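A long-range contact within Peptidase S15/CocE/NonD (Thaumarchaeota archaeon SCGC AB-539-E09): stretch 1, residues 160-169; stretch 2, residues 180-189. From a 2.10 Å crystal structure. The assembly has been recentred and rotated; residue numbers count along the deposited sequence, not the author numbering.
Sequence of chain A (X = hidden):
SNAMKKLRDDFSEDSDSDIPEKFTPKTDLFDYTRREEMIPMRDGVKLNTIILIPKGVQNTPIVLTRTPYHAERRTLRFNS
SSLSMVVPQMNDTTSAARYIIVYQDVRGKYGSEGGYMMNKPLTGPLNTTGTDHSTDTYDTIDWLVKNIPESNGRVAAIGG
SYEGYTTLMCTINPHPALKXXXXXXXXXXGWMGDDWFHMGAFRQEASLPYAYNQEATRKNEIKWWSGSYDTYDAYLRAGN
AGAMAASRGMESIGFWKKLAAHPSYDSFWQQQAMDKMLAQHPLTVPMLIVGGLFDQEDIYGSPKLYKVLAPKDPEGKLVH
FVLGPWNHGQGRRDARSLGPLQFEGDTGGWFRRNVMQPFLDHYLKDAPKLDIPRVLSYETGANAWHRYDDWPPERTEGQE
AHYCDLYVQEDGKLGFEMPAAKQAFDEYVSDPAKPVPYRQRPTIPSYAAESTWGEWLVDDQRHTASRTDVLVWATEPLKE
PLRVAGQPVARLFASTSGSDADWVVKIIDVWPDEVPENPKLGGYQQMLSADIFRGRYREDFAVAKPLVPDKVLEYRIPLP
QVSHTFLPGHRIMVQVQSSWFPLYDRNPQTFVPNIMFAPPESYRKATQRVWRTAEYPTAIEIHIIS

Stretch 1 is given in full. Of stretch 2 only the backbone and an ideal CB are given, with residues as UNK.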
# COMPACT_ATOMS: atom_id res chain seq x y z
N GLY A 160 5.31 -8.34 -29.88
CA GLY A 160 4.92 -9.47 -29.05
C GLY A 160 3.49 -9.93 -29.24
O GLY A 160 2.63 -9.13 -29.64
N SER A 161 3.21 -11.22 -28.94
CA SER A 161 1.88 -11.85 -29.03
C SER A 161 1.35 -11.81 -30.48
O SER A 161 1.99 -12.38 -31.36
CB SER A 161 0.91 -11.19 -28.05
OG SER A 161 -0.18 -12.03 -27.74
N TYR A 162 0.21 -11.11 -30.73
CA TYR A 162 -0.36 -10.93 -32.07
C TYR A 162 0.62 -10.14 -32.94
O TYR A 162 0.80 -10.46 -34.12
CB TYR A 162 -1.72 -10.21 -32.00
CG TYR A 162 -2.64 -10.46 -33.18
CD1 TYR A 162 -2.35 -9.95 -34.44
CD2 TYR A 162 -3.87 -11.10 -33.00
CE1 TYR A 162 -3.23 -10.12 -35.51
CE2 TYR A 162 -4.75 -11.28 -34.06
CZ TYR A 162 -4.43 -10.78 -35.31
OH TYR A 162 -5.31 -10.94 -36.36
N GLU A 163 1.31 -9.15 -32.34
CA GLU A 163 2.33 -8.35 -33.02
C GLU A 163 3.57 -9.20 -33.31
O GLU A 163 4.33 -8.89 -34.22
CB GLU A 163 2.70 -7.11 -32.19
CG GLU A 163 1.54 -6.13 -32.02
CD GLU A 163 1.77 -4.99 -31.05
OE1 GLU A 163 2.88 -4.88 -30.49
OE2 GLU A 163 0.83 -4.19 -30.86
N GLY A 164 3.73 -10.29 -32.55
CA GLY A 164 4.78 -11.27 -32.76
C GLY A 164 4.43 -12.18 -33.92
O GLY A 164 5.30 -12.56 -34.70
N TYR A 165 3.13 -12.51 -34.04
CA TYR A 165 2.58 -13.31 -35.14
C TYR A 165 2.74 -12.55 -36.46
O TYR A 165 3.17 -13.14 -37.45
CB TYR A 165 1.09 -13.65 -34.87
CG TYR A 165 0.32 -14.16 -36.08
CD1 TYR A 165 0.33 -15.51 -36.42
CD2 TYR A 165 -0.45 -13.30 -36.85
CE1 TYR A 165 -0.37 -15.98 -37.52
CE2 TYR A 165 -1.15 -13.76 -37.97
CZ TYR A 165 -1.12 -15.11 -38.29
OH TYR A 165 -1.82 -15.58 -39.37
N THR A 166 2.44 -11.23 -36.46
CA THR A 166 2.58 -10.40 -37.66
C THR A 166 4.06 -10.24 -38.03
O THR A 166 4.38 -10.20 -39.21
CB THR A 166 1.89 -9.04 -37.51
OG1 THR A 166 2.48 -8.31 -36.44
CG2 THR A 166 0.39 -9.16 -37.30
N THR A 167 4.97 -10.22 -37.01
CA THR A 167 6.43 -10.14 -37.20
C THR A 167 6.91 -11.40 -37.96
O THR A 167 7.72 -11.29 -38.88
CB THR A 167 7.13 -9.98 -35.83
OG1 THR A 167 6.81 -8.69 -35.29
CG2 THR A 167 8.64 -10.14 -35.90
N LEU A 168 6.39 -12.59 -37.58
CA LEU A 168 6.72 -13.85 -38.25
C LEU A 168 6.25 -13.85 -39.70
O LEU A 168 6.95 -14.39 -40.57
CB LEU A 168 6.10 -15.05 -37.50
CG LEU A 168 6.62 -15.35 -36.10
CD1 LEU A 168 5.73 -16.36 -35.41
CD2 LEU A 168 8.07 -15.84 -36.13
N MET A 169 5.08 -13.23 -39.97
CA MET A 169 4.51 -13.15 -41.32
C MET A 169 5.35 -12.25 -42.25
O MET A 169 5.26 -12.39 -43.47
CB MET A 169 3.05 -12.68 -41.27
CG MET A 169 2.08 -13.76 -40.81
SD MET A 169 1.90 -15.10 -42.02
CE MET A 169 0.72 -16.09 -41.22
N UNK A 180 16.05 -7.86 -40.43
CA UNK A 180 16.00 -8.66 -39.19
C UNK A 180 14.60 -8.65 -38.57
O UNK A 180 13.81 -7.74 -38.85
CB UNK A 180 17.02 -8.13 -38.18
N UNK A 181 14.30 -9.65 -37.72
CA UNK A 181 13.02 -9.73 -36.99
C UNK A 181 13.26 -10.11 -35.52
O UNK A 181 14.17 -10.89 -35.22
CB UNK A 181 12.09 -10.75 -37.65
N UNK A 182 12.45 -9.55 -34.60
CA UNK A 182 12.51 -9.87 -33.17
C UNK A 182 11.08 -10.24 -32.69
O UNK A 182 10.38 -9.40 -32.11
CB UNK A 182 13.07 -8.69 -32.37
N UNK A 183 10.61 -11.49 -32.94
CA UNK A 183 9.27 -11.86 -32.47
C UNK A 183 9.26 -12.24 -30.97
O UNK A 183 9.95 -13.18 -30.56
CB UNK A 183 8.74 -13.03 -33.30
N UNK A 184 8.52 -11.47 -30.16
CA UNK A 184 8.35 -11.72 -28.72
C UNK A 184 7.09 -12.53 -28.48
O UNK A 184 6.07 -12.27 -29.13
CB UNK A 184 8.29 -10.41 -27.94
N UNK A 185 7.14 -13.49 -27.54
CA UNK A 185 5.99 -14.30 -27.09
C UNK A 185 4.89 -14.45 -28.17
O UNK A 185 3.72 -14.16 -27.91
CB UNK A 185 5.38 -13.67 -25.84
N UNK A 186 5.28 -14.89 -29.38
CA UNK A 186 4.40 -14.97 -30.55
C UNK A 186 3.29 -16.00 -30.44
O UNK A 186 3.44 -17.03 -29.78
CB UNK A 186 5.24 -15.28 -31.79
N UNK A 187 2.17 -15.72 -31.14
CA UNK A 187 1.05 -16.64 -31.29
C UNK A 187 1.46 -17.63 -32.37
O UNK A 187 1.67 -17.23 -33.52
CB UNK A 187 -0.25 -15.91 -31.64
N UNK A 188 1.70 -18.90 -31.99
CA UNK A 188 2.21 -19.90 -32.94
C UNK A 188 1.17 -21.00 -33.16
O UNK A 188 0.83 -21.29 -34.31
CB UNK A 188 3.52 -20.50 -32.44
N UNK A 189 0.70 -21.63 -32.08
CA UNK A 189 -0.33 -22.66 -32.20
C UNK A 189 -1.38 -22.44 -31.12
O UNK A 189 -1.17 -22.81 -29.96
CB UNK A 189 0.27 -24.06 -32.09

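Position 180 lies on the strand, and its CB has nothing of stretch 1 within 5.5 Å. Stretch 1 sets no preference here. The residue is Ala180, which makes no contact.

At position 181 the CA-to-CB bond points toward the helix, and the ideal CB sits 3.9 Å from Thr167 CG2. A methyl group and an extended backbone suit a beta-branched or other apolar side chain. The residue is Val181, in the m rotamer, with its CB 3.8 Å from Thr167 CG2.

Position 182 points away, so stretch 1 leaves the choice open. It is Val182.

Position 183 turns back toward the helix. Its ideal CB is 3.7 Å from Gly164 O, 3.9 Å from Thr167 CG2 and 4.0 Å from Leu168 CD2. A compact apolar group fits this setting, and phi of -80° also admits proline. The residue is Pro183. Its CG packs 3.8 Å from Leu168 CD2.

Position 184 pairs with Gly160 in a parallel bridge, CA to CA 4.1 Å. Its ideal CB is 3.7 Å from Gly160 CA, where no side chain competes. Many residues could fit, because the backbone does the bonding: Ser161 N donates to O of 184 at 3.1 Å. The residue is Phe184. The end of its side chain leads away from stretch 1.

Position 185 has phi/psi of 28/52, a left-handed turn that favours glycine, asparagine or aspartate. Its CB points sideways, 4.5 Å from Ser161 N. Its O accepts a weak hydrogen bond from Ser161 N at 3.2 Å. The residue is Ala185.

At position 186 the CB points sideways, 3.8 Å from both Gly164 C and Leu168 CD1. A small residue suits, apolar or with a hydroxyl near the helix carbonyls. The residue is Ser186, whose OG lies 3.3 Å from Gly164 O. Gly164 has no side chain; a CB there would clash with this OG and with Phe184 O.

Position 187 points toward stretch 1. Its N gives a weak hydrogen bond to Ser161 O at 3.4 Å, and its ideal CB is 4.2 Å from Tyr165 CB. Tyr162 lies farther along, so a long, flexible apolar chain such as methionine suits. The residue is Met187, with the largest covered area of either stretch. Its SD lies 3.8 Å from Tyr162 CD2, oblique to the ring.

Position 188 points sideways, with room for a modest apolar group. Val188 CG2 reaches 4.3 Å from Leu168 CD1.

Position 189 is out of reach and unconstrained by stretch 1. It is Asp189.

Stretch 2 180-189: AVVPFASMVD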
# COMPACT_ATOMS: atom_id res chain seq x y z
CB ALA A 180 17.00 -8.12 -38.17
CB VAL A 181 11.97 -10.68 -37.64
CG1 VAL A 181 11.35 -10.06 -38.90
CG2 VAL A 181 12.54 -12.06 -37.92
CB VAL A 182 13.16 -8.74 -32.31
CG1 VAL A 182 13.31 -9.18 -30.85
CG2 VAL A 182 14.51 -8.30 -32.87
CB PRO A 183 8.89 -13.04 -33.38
CG PRO A 183 10.18 -13.63 -33.82
CD PRO A 183 11.28 -12.61 -33.63
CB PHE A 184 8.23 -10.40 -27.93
CG PHE A 184 9.45 -9.51 -27.84
CD1 PHE A 184 9.72 -8.57 -28.83
CD2 PHE A 184 10.23 -9.50 -26.69
CE1 PHE A 184 10.80 -7.69 -28.70
CE2 PHE A 184 11.31 -8.63 -26.56
CZ PHE A 184 11.59 -7.72 -27.57
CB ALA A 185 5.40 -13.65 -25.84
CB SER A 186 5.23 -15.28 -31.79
OG SER A 186 6.18 -14.25 -32.04
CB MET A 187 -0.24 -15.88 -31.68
CG MET A 187 -0.73 -14.90 -30.61
SD MET A 187 -2.15 -13.90 -31.14
CE MET A 187 -3.40 -15.13 -31.20
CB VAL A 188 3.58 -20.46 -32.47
CG1 VAL A 188 4.00 -21.70 -33.26
CG2 VAL A 188 4.66 -19.38 -32.56
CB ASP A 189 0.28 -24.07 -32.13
CG ASP A 189 -0.59 -25.15 -32.76
OD1 ASP A 189 -1.83 -25.10 -32.56
OD2 ASP A 189 -0.03 -26.07 -33.39
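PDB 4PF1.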